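Local atomic coordinates of probable arylamine n-acetyl transferase (Mycobacterium abscessus, PDB entry 4GUZ), a protein that probably transfers an acetyl group from acetyl-coenzyme A to the nitrogen of arylamines, as other arylamine N-acetyltransferases do. Residues A125-L129 with P141-V145; F221-I225 with L261-I267; A177-S181 with I241-R247. All coordinates share one frame; numbering follows the deposited sequence.

Overall arrangement
The three contacts illustrate how one fold is tied together by different chemistries. Contact 1 pairs two strands of the larger antiparallel sheet, contact 2 lays the end of helix 254-263 against the smaller sheet, and contact 3 joins a loop of the larger sheet to a hairpin of the smaller. Contacts 1 and 2 lie on opposite sides of the chain's centre, their own centres about 30 Å apart. Contacts 2 and 3 are nearer, about 19 Å between centres and 6 Å between nearest atoms, and strand 246-251 leads directly into helix 254-263. Contact 1 approaches the probable catalytic centre: Leu-129 touches the likely Cys-His-Asp triad of Cys-79, His-116 and Asp-131.

Contact 1 of 3, residues A125-L129 with P141-V145; sequences AEQWL and PIRLV
Arg-143 runs alongside the indole of Trp-128, its CB over the face and its guanidinium past the rim, where it meets Glu-126, combining aromatic packing with a salt bridge. Its CB lies 4.0 Å from the centroid of the Trp-128 six-membered ring in a CH-pi contact; CG stands anti to the backbone N (chi1 -172°), which carries the chain on past the rim. A bend at chi3 then turns the guanidinium; Trp-128 CH2 lies over the centre of one of its faces, with the two planes 58° apart. The edge is left for Glu-126, whose carboxylate is nearly coplanar with it. There Arg-143 NH2 meets Glu-126 OE1 at 3.2 Å on the syn side, while NE pairs with OE2. Beneath these side chains the strands run antiparallel: Leu-129 and Ile-142 exchange two backbone bonds, and Leu-144 N adds a third to Gln-127 O at 2.8 Å. A water linking Gln-127 N to Leu-144 O continues the ladder. Leu-144 lies alongside Gln-127, whose OE1 is bound by Tyr-98. Trp-128 and Pro-141 pack one face of this edge hairpin on helix 32-45; on the other, Leu-129 and Leu-144 meet strand 185-196 of the same sheet.

Contact 2 of 3, residues F221-I225 with L261-I267; sequences FVQQI and LREIFGI
Val-222 presses one methyl group onto the ring of Phe-265, a compact example of a strand side chain packing against the end of a helix. Its CG1, anti to the backbone N (chi1 -179°), sits 3.6 Å from the ring centroid and only 14° off the normal, a CH-pi contact over the face. Ile-264 CG2 lies over the centre of the opposite face, so the aromatic ring is held between two methyls. The same CG1 of Val-222 also touches Ile-267 CD1 at 3.7 Å, and the other branch, CG2, meets Leu-261 CD2 at 3.8 Å. Val-222, Leu-261, Phe-265 and Ile-267 are all buried. Toward Gln-224 the packing is looser: this partly exposed residue brings CB to 3.9 Å from Phe-265 CD1, and its extended chain runs on toward partly exposed Ile-264. The chain turns at Gly-266, which has positive phi, and Ile-267 N returns to Leu-261 O with a 2.7 Å bond. That turn brings Ile-267 back to the strand. Leu-261 and Ile-267 continue onto Leu-51 of helix 51-56, Phe-265 and Ile-264 rest on Tyr-231 of strand 229-234, and Val-222 reaches Glu-49 of strand 48-49.

Contact 3 of 3, residues A177-S181 with I241-R247; sequences AGDGS and IQPGVGR
The backbones of Asp-179 and Gly-244 meet through one bond, Gly-244 N to Asp-179 O at 2.8 Å, where a loop with positive phi at Gly-178, Asp-179 and Gly-180 lies against a hairpin whose Val-245 and Gly-246 both face Gln-242 in a classic beta bulge. Gly-180 comes so close to Gly-244 that their CA atoms are 4.1 Å apart. The side-chain chemistry centres on Asp-179. Arg-247 approaches side-on and donates two nearly straight bonds: NH2 to Asp-179 OD1 at 2.8 Å, using the syn lone pair, and NE to Asp-179 OD2 at 2.9 Å. The carboxylate and guanidinium planes are 16° apart. A bend at chi3 (79°) helps turn the arginine edge toward the acid. Ile-241 touches both partners, its CG2 3.6 Å from Asp-179 CG and its CD1 above one face of the guanidinium, offset toward the rim. Across the turn, Ser-181 CB packs 3.3 Å from Val-245 O, while Ser-181 OG donates to Gly-178 O within its own loop. With NH1 of Arg-247 bonded to His-239 as well, the guanidinium is fixed in rotation, and the paired charges probably stabilise the ionised carboxylate where the two sheets' loops meet at the surface.

Contact 1 of 3, residues A125-L129 with P141-V145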
# COMPACT_ATOMS: atom_id res chain seq x y z
N ALA A 125 -21.14 2.92 -15.23
CA ALA A 125 -20.36 3.01 -16.47
C ALA A 125 -18.86 3.30 -16.21
O ALA A 125 -18.12 3.54 -17.16
CB ALA A 125 -20.95 4.09 -17.37
N GLU A 126 -18.41 3.23 -14.94
CA GLU A 126 -17.03 3.62 -14.58
C GLU A 126 -16.16 2.54 -13.89
O GLU A 126 -16.63 1.51 -13.41
CB GLU A 126 -17.10 4.84 -13.64
CG GLU A 126 -18.07 5.93 -14.09
CD GLU A 126 -17.96 7.25 -13.37
OE1 GLU A 126 -18.69 7.45 -12.37
OE2 GLU A 126 -17.19 8.12 -13.83
N GLN A 127 -14.85 2.84 -13.82
CA GLN A 127 -13.82 2.06 -13.15
C GLN A 127 -13.05 2.97 -12.19
O GLN A 127 -12.76 4.12 -12.52
CB GLN A 127 -12.90 1.39 -14.16
CG GLN A 127 -13.59 0.20 -14.84
CD GLN A 127 -12.65 -0.62 -15.67
OE1 GLN A 127 -12.33 -1.75 -15.32
NE2 GLN A 127 -12.20 -0.08 -16.79
N TRP A 128 -12.76 2.46 -10.99
CA TRP A 128 -12.11 3.18 -9.90
C TRP A 128 -10.88 2.45 -9.42
O TRP A 128 -10.97 1.32 -8.93
CB TRP A 128 -13.10 3.36 -8.74
CG TRP A 128 -14.24 4.26 -9.11
CD1 TRP A 128 -15.41 3.90 -9.69
CD2 TRP A 128 -14.27 5.69 -8.98
NE1 TRP A 128 -16.19 5.01 -9.92
CE2 TRP A 128 -15.51 6.13 -9.51
CE3 TRP A 128 -13.37 6.65 -8.48
CZ2 TRP A 128 -15.89 7.48 -9.52
CZ3 TRP A 128 -13.74 7.98 -8.51
CH2 TRP A 128 -14.99 8.39 -9.02
N LEU A 129 -9.72 3.12 -9.50
CA LEU A 129 -8.47 2.55 -9.02
C LEU A 129 -8.38 2.70 -7.52
O LEU A 129 -8.47 3.82 -7.01
CB LEU A 129 -7.28 3.25 -9.70
CG LEU A 129 -5.88 2.81 -9.22
CD1 LEU A 129 -5.64 1.36 -9.54
CD2 LEU A 129 -4.80 3.74 -9.75
N PRO A 141 -10.38 6.61 -3.90
CA PRO A 141 -10.33 5.91 -5.20
C PRO A 141 -10.16 6.93 -6.32
O PRO A 141 -10.58 8.08 -6.17
CB PRO A 141 -11.69 5.21 -5.30
CG PRO A 141 -12.26 5.26 -3.93
CD PRO A 141 -11.71 6.44 -3.26
N ILE A 142 -9.52 6.54 -7.40
CA ILE A 142 -9.27 7.45 -8.52
C ILE A 142 -10.02 6.94 -9.73
O ILE A 142 -9.84 5.78 -10.12
CB ILE A 142 -7.72 7.57 -8.77
CG1 ILE A 142 -7.01 8.30 -7.59
CG2 ILE A 142 -7.42 8.27 -10.10
CD1 ILE A 142 -5.46 8.27 -7.64
N ARG A 143 -10.84 7.82 -10.33
CA ARG A 143 -11.61 7.54 -11.56
C ARG A 143 -10.68 7.19 -12.68
O ARG A 143 -9.81 7.98 -13.03
CB ARG A 143 -12.46 8.77 -11.94
CG ARG A 143 -13.45 8.55 -13.06
CD ARG A 143 -14.32 9.78 -13.23
NE ARG A 143 -15.60 9.58 -12.57
CZ ARG A 143 -16.16 10.40 -11.70
NH1 ARG A 143 -15.54 11.53 -11.35
NH2 ARG A 143 -17.33 10.11 -11.15
N LEU A 144 -10.84 5.99 -13.25
CA LEU A 144 -9.99 5.57 -14.34
C LEU A 144 -10.44 6.25 -15.61
O LEU A 144 -11.51 5.96 -16.16
CB LEU A 144 -9.96 4.05 -14.48
CG LEU A 144 -8.82 3.45 -15.29
CD1 LEU A 144 -7.50 3.47 -14.52
CD2 LEU A 144 -9.16 2.02 -15.66
N VAL A 145 -9.67 7.25 -16.01
CA VAL A 145 -9.88 8.07 -17.21
C VAL A 145 -8.56 8.05 -17.97
O VAL A 145 -7.54 7.66 -17.39
CB VAL A 145 -10.37 9.52 -16.89
CG1 VAL A 145 -11.80 9.52 -16.36
CG2 VAL A 145 -9.43 10.25 -15.95
O HOH W 1 -14.02 5.06 -15.55

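Contact 2 of 3, residues F221-I225 with L261-I267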
# COMPACT_ATOMS: atom_id res chain seq x y z
N PHE A 221 11.55 -0.24 5.66
CA PHE A 221 10.81 0.80 4.94
C PHE A 221 9.46 0.87 5.61
O PHE A 221 8.73 -0.12 5.62
CB PHE A 221 10.70 0.53 3.43
CG PHE A 221 10.55 1.79 2.61
CD1 PHE A 221 11.64 2.63 2.38
CD2 PHE A 221 9.33 2.12 2.03
CE1 PHE A 221 11.50 3.80 1.62
CE2 PHE A 221 9.20 3.27 1.22
CZ PHE A 221 10.28 4.09 1.02
N VAL A 222 9.19 1.99 6.27
CA VAL A 222 7.96 2.20 7.04
C VAL A 222 7.32 3.49 6.57
O VAL A 222 8.02 4.47 6.31
CB VAL A 222 8.28 2.18 8.56
CG1 VAL A 222 7.02 2.36 9.39
CG2 VAL A 222 9.00 0.89 8.96
N GLN A 223 5.99 3.49 6.37
CA GLN A 223 5.35 4.69 5.82
C GLN A 223 4.06 5.03 6.52
O GLN A 223 3.40 4.14 7.06
CB GLN A 223 5.08 4.49 4.31
CG GLN A 223 6.32 4.12 3.46
CD GLN A 223 5.95 4.07 2.01
OE1 GLN A 223 5.63 5.09 1.41
NE2 GLN A 223 5.92 2.87 1.41
N GLN A 224 3.69 6.32 6.50
CA GLN A 224 2.43 6.80 7.06
C GLN A 224 2.02 8.05 6.31
O GLN A 224 2.87 8.90 6.06
CB GLN A 224 2.55 7.07 8.59
CG GLN A 224 1.27 7.62 9.25
CD GLN A 224 1.58 8.12 10.64
OE1 GLN A 224 1.68 7.34 11.62
NE2 GLN A 224 1.82 9.42 10.76
N ILE A 225 0.73 8.16 5.92
CA ILE A 225 0.26 9.35 5.21
C ILE A 225 -0.99 9.89 5.93
O ILE A 225 -1.74 9.13 6.55
CB ILE A 225 0.05 9.10 3.68
CG1 ILE A 225 -0.10 10.42 2.88
CG2 ILE A 225 -1.06 8.08 3.41
CD1 ILE A 225 0.06 10.35 1.31
N LEU A 261 9.51 4.10 15.75
CA LEU A 261 8.52 3.11 15.30
C LEU A 261 7.29 3.11 16.21
O LEU A 261 6.16 3.12 15.71
CB LEU A 261 9.14 1.71 15.23
CG LEU A 261 10.03 1.43 14.01
CD1 LEU A 261 10.74 0.11 14.15
CD2 LEU A 261 9.22 1.46 12.71
N ARG A 262 7.49 3.19 17.54
CA ARG A 262 6.39 3.21 18.51
C ARG A 262 5.69 4.58 18.56
O ARG A 262 4.47 4.64 18.42
CB ARG A 262 6.93 2.83 19.90
CG ARG A 262 5.94 2.98 21.06
CD ARG A 262 6.60 2.73 22.42
NE ARG A 262 7.60 3.75 22.76
CZ ARG A 262 8.91 3.53 22.81
NH1 ARG A 262 9.40 2.33 22.55
NH2 ARG A 262 9.74 4.52 23.13
N GLU A 263 6.45 5.67 18.78
CA GLU A 263 5.90 7.02 18.96
C GLU A 263 5.25 7.59 17.70
O GLU A 263 4.17 8.17 17.80
CB GLU A 263 6.98 7.99 19.45
CG GLU A 263 7.59 7.65 20.81
CD GLU A 263 8.99 8.19 21.06
OE1 GLU A 263 9.74 8.44 20.09
OE2 GLU A 263 9.36 8.32 22.25
N ILE A 264 5.91 7.48 16.54
CA ILE A 264 5.41 8.06 15.30
C ILE A 264 4.50 7.09 14.55
O ILE A 264 3.44 7.49 14.08
CB ILE A 264 6.60 8.55 14.39
CG1 ILE A 264 7.43 9.70 15.04
CG2 ILE A 264 6.18 8.88 12.93
CD1 ILE A 264 6.72 11.03 15.35
N PHE A 265 4.92 5.82 14.41
CA PHE A 265 4.18 4.88 13.58
C PHE A 265 3.25 3.92 14.34
O PHE A 265 2.41 3.28 13.70
CB PHE A 265 5.16 4.08 12.71
CG PHE A 265 5.97 4.93 11.76
CD1 PHE A 265 5.42 5.37 10.56
CD2 PHE A 265 7.28 5.27 12.05
CE1 PHE A 265 6.18 6.12 9.66
CE2 PHE A 265 8.04 6.02 11.15
CZ PHE A 265 7.49 6.44 9.96
N GLY A 266 3.39 3.83 15.66
CA GLY A 266 2.59 2.90 16.47
C GLY A 266 2.96 1.45 16.23
O GLY A 266 2.10 0.57 16.37
N ILE A 267 4.23 1.20 15.85
CA ILE A 267 4.77 -0.13 15.58
C ILE A 267 5.69 -0.55 16.74
O ILE A 267 6.60 0.19 17.11
CB ILE A 267 5.50 -0.17 14.20
CG1 ILE A 267 4.46 -0.02 13.06
CG2 ILE A 267 6.33 -1.46 14.00
CD1 ILE A 267 4.99 0.33 11.66

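Contact 3 of 3, residues A177-S181 with I241-R247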
# COMPACT_ATOMS: atom_id res chain seq x y z
N ALA A 177 5.73 16.77 -8.34
CA ALA A 177 7.18 16.90 -8.14
C ALA A 177 7.51 17.68 -6.86
O ALA A 177 6.78 18.60 -6.49
CB ALA A 177 7.79 17.61 -9.34
N GLY A 178 8.61 17.30 -6.22
CA GLY A 178 9.10 17.93 -5.00
C GLY A 178 8.09 17.92 -3.88
O GLY A 178 7.94 18.93 -3.19
N ASP A 179 7.39 16.78 -3.70
CA ASP A 179 6.36 16.58 -2.68
C ASP A 179 5.25 17.66 -2.79
O ASP A 179 4.70 18.08 -1.78
CB ASP A 179 6.98 16.58 -1.26
CG ASP A 179 8.07 15.53 -1.08
OD1 ASP A 179 7.84 14.37 -1.47
OD2 ASP A 179 9.12 15.87 -0.51
N GLY A 180 4.97 18.08 -4.01
CA GLY A 180 3.96 19.09 -4.34
C GLY A 180 4.44 20.53 -4.33
O GLY A 180 3.61 21.44 -4.47
N SER A 181 5.74 20.77 -4.13
CA SER A 181 6.25 22.14 -4.07
C SER A 181 6.68 22.66 -5.45
O SER A 181 6.95 23.84 -5.61
CB SER A 181 7.43 22.23 -3.10
OG SER A 181 8.59 21.58 -3.60
N ILE A 241 7.59 14.71 5.63
CA ILE A 241 7.14 15.39 4.42
C ILE A 241 5.95 16.31 4.68
O ILE A 241 4.92 15.88 5.21
CB ILE A 241 6.77 14.34 3.33
CG1 ILE A 241 7.91 13.28 3.13
CG2 ILE A 241 6.38 15.00 2.00
CD1 ILE A 241 7.40 11.93 2.59
N GLN A 242 6.07 17.55 4.20
CA GLN A 242 5.02 18.55 4.24
C GLN A 242 4.57 18.77 2.80
O GLN A 242 5.27 19.42 2.01
CB GLN A 242 5.48 19.87 4.92
CG GLN A 242 4.39 20.96 4.91
CD GLN A 242 3.06 20.50 5.49
OE1 GLN A 242 2.99 20.00 6.62
NE2 GLN A 242 1.98 20.64 4.72
N PRO A 243 3.46 18.13 2.41
CA PRO A 243 2.98 18.28 1.02
C PRO A 243 2.81 19.74 0.63
O PRO A 243 2.32 20.53 1.44
CB PRO A 243 1.62 17.55 1.03
CG PRO A 243 1.24 17.48 2.47
CD PRO A 243 2.52 17.34 3.22
N GLY A 244 3.26 20.09 -0.57
CA GLY A 244 3.24 21.46 -1.07
C GLY A 244 4.44 22.29 -0.66
O GLY A 244 4.64 23.40 -1.17
N VAL A 245 5.27 21.77 0.25
CA VAL A 245 6.47 22.47 0.75
C VAL A 245 7.75 21.66 0.48
O VAL A 245 8.72 22.19 -0.07
CB VAL A 245 6.36 22.83 2.26
CG1 VAL A 245 7.66 23.45 2.78
CG2 VAL A 245 5.18 23.75 2.53
N GLY A 246 7.77 20.41 0.94
CA GLY A 246 8.95 19.56 0.77
C GLY A 246 9.17 18.64 1.94
O GLY A 246 8.21 18.22 2.59
N ARG A 247 10.44 18.27 2.18
CA ARG A 247 10.75 17.35 3.25
C ARG A 247 12.08 17.65 3.91
O ARG A 247 12.92 18.37 3.37
CB ARG A 247 10.73 15.89 2.74
CG ARG A 247 11.76 15.56 1.69
CD ARG A 247 11.78 14.07 1.42
NE ARG A 247 10.67 13.68 0.54
CZ ARG A 247 10.42 12.43 0.18
NH1 ARG A 247 11.18 11.44 0.64
NH2 ARG A 247 9.40 12.16 -0.63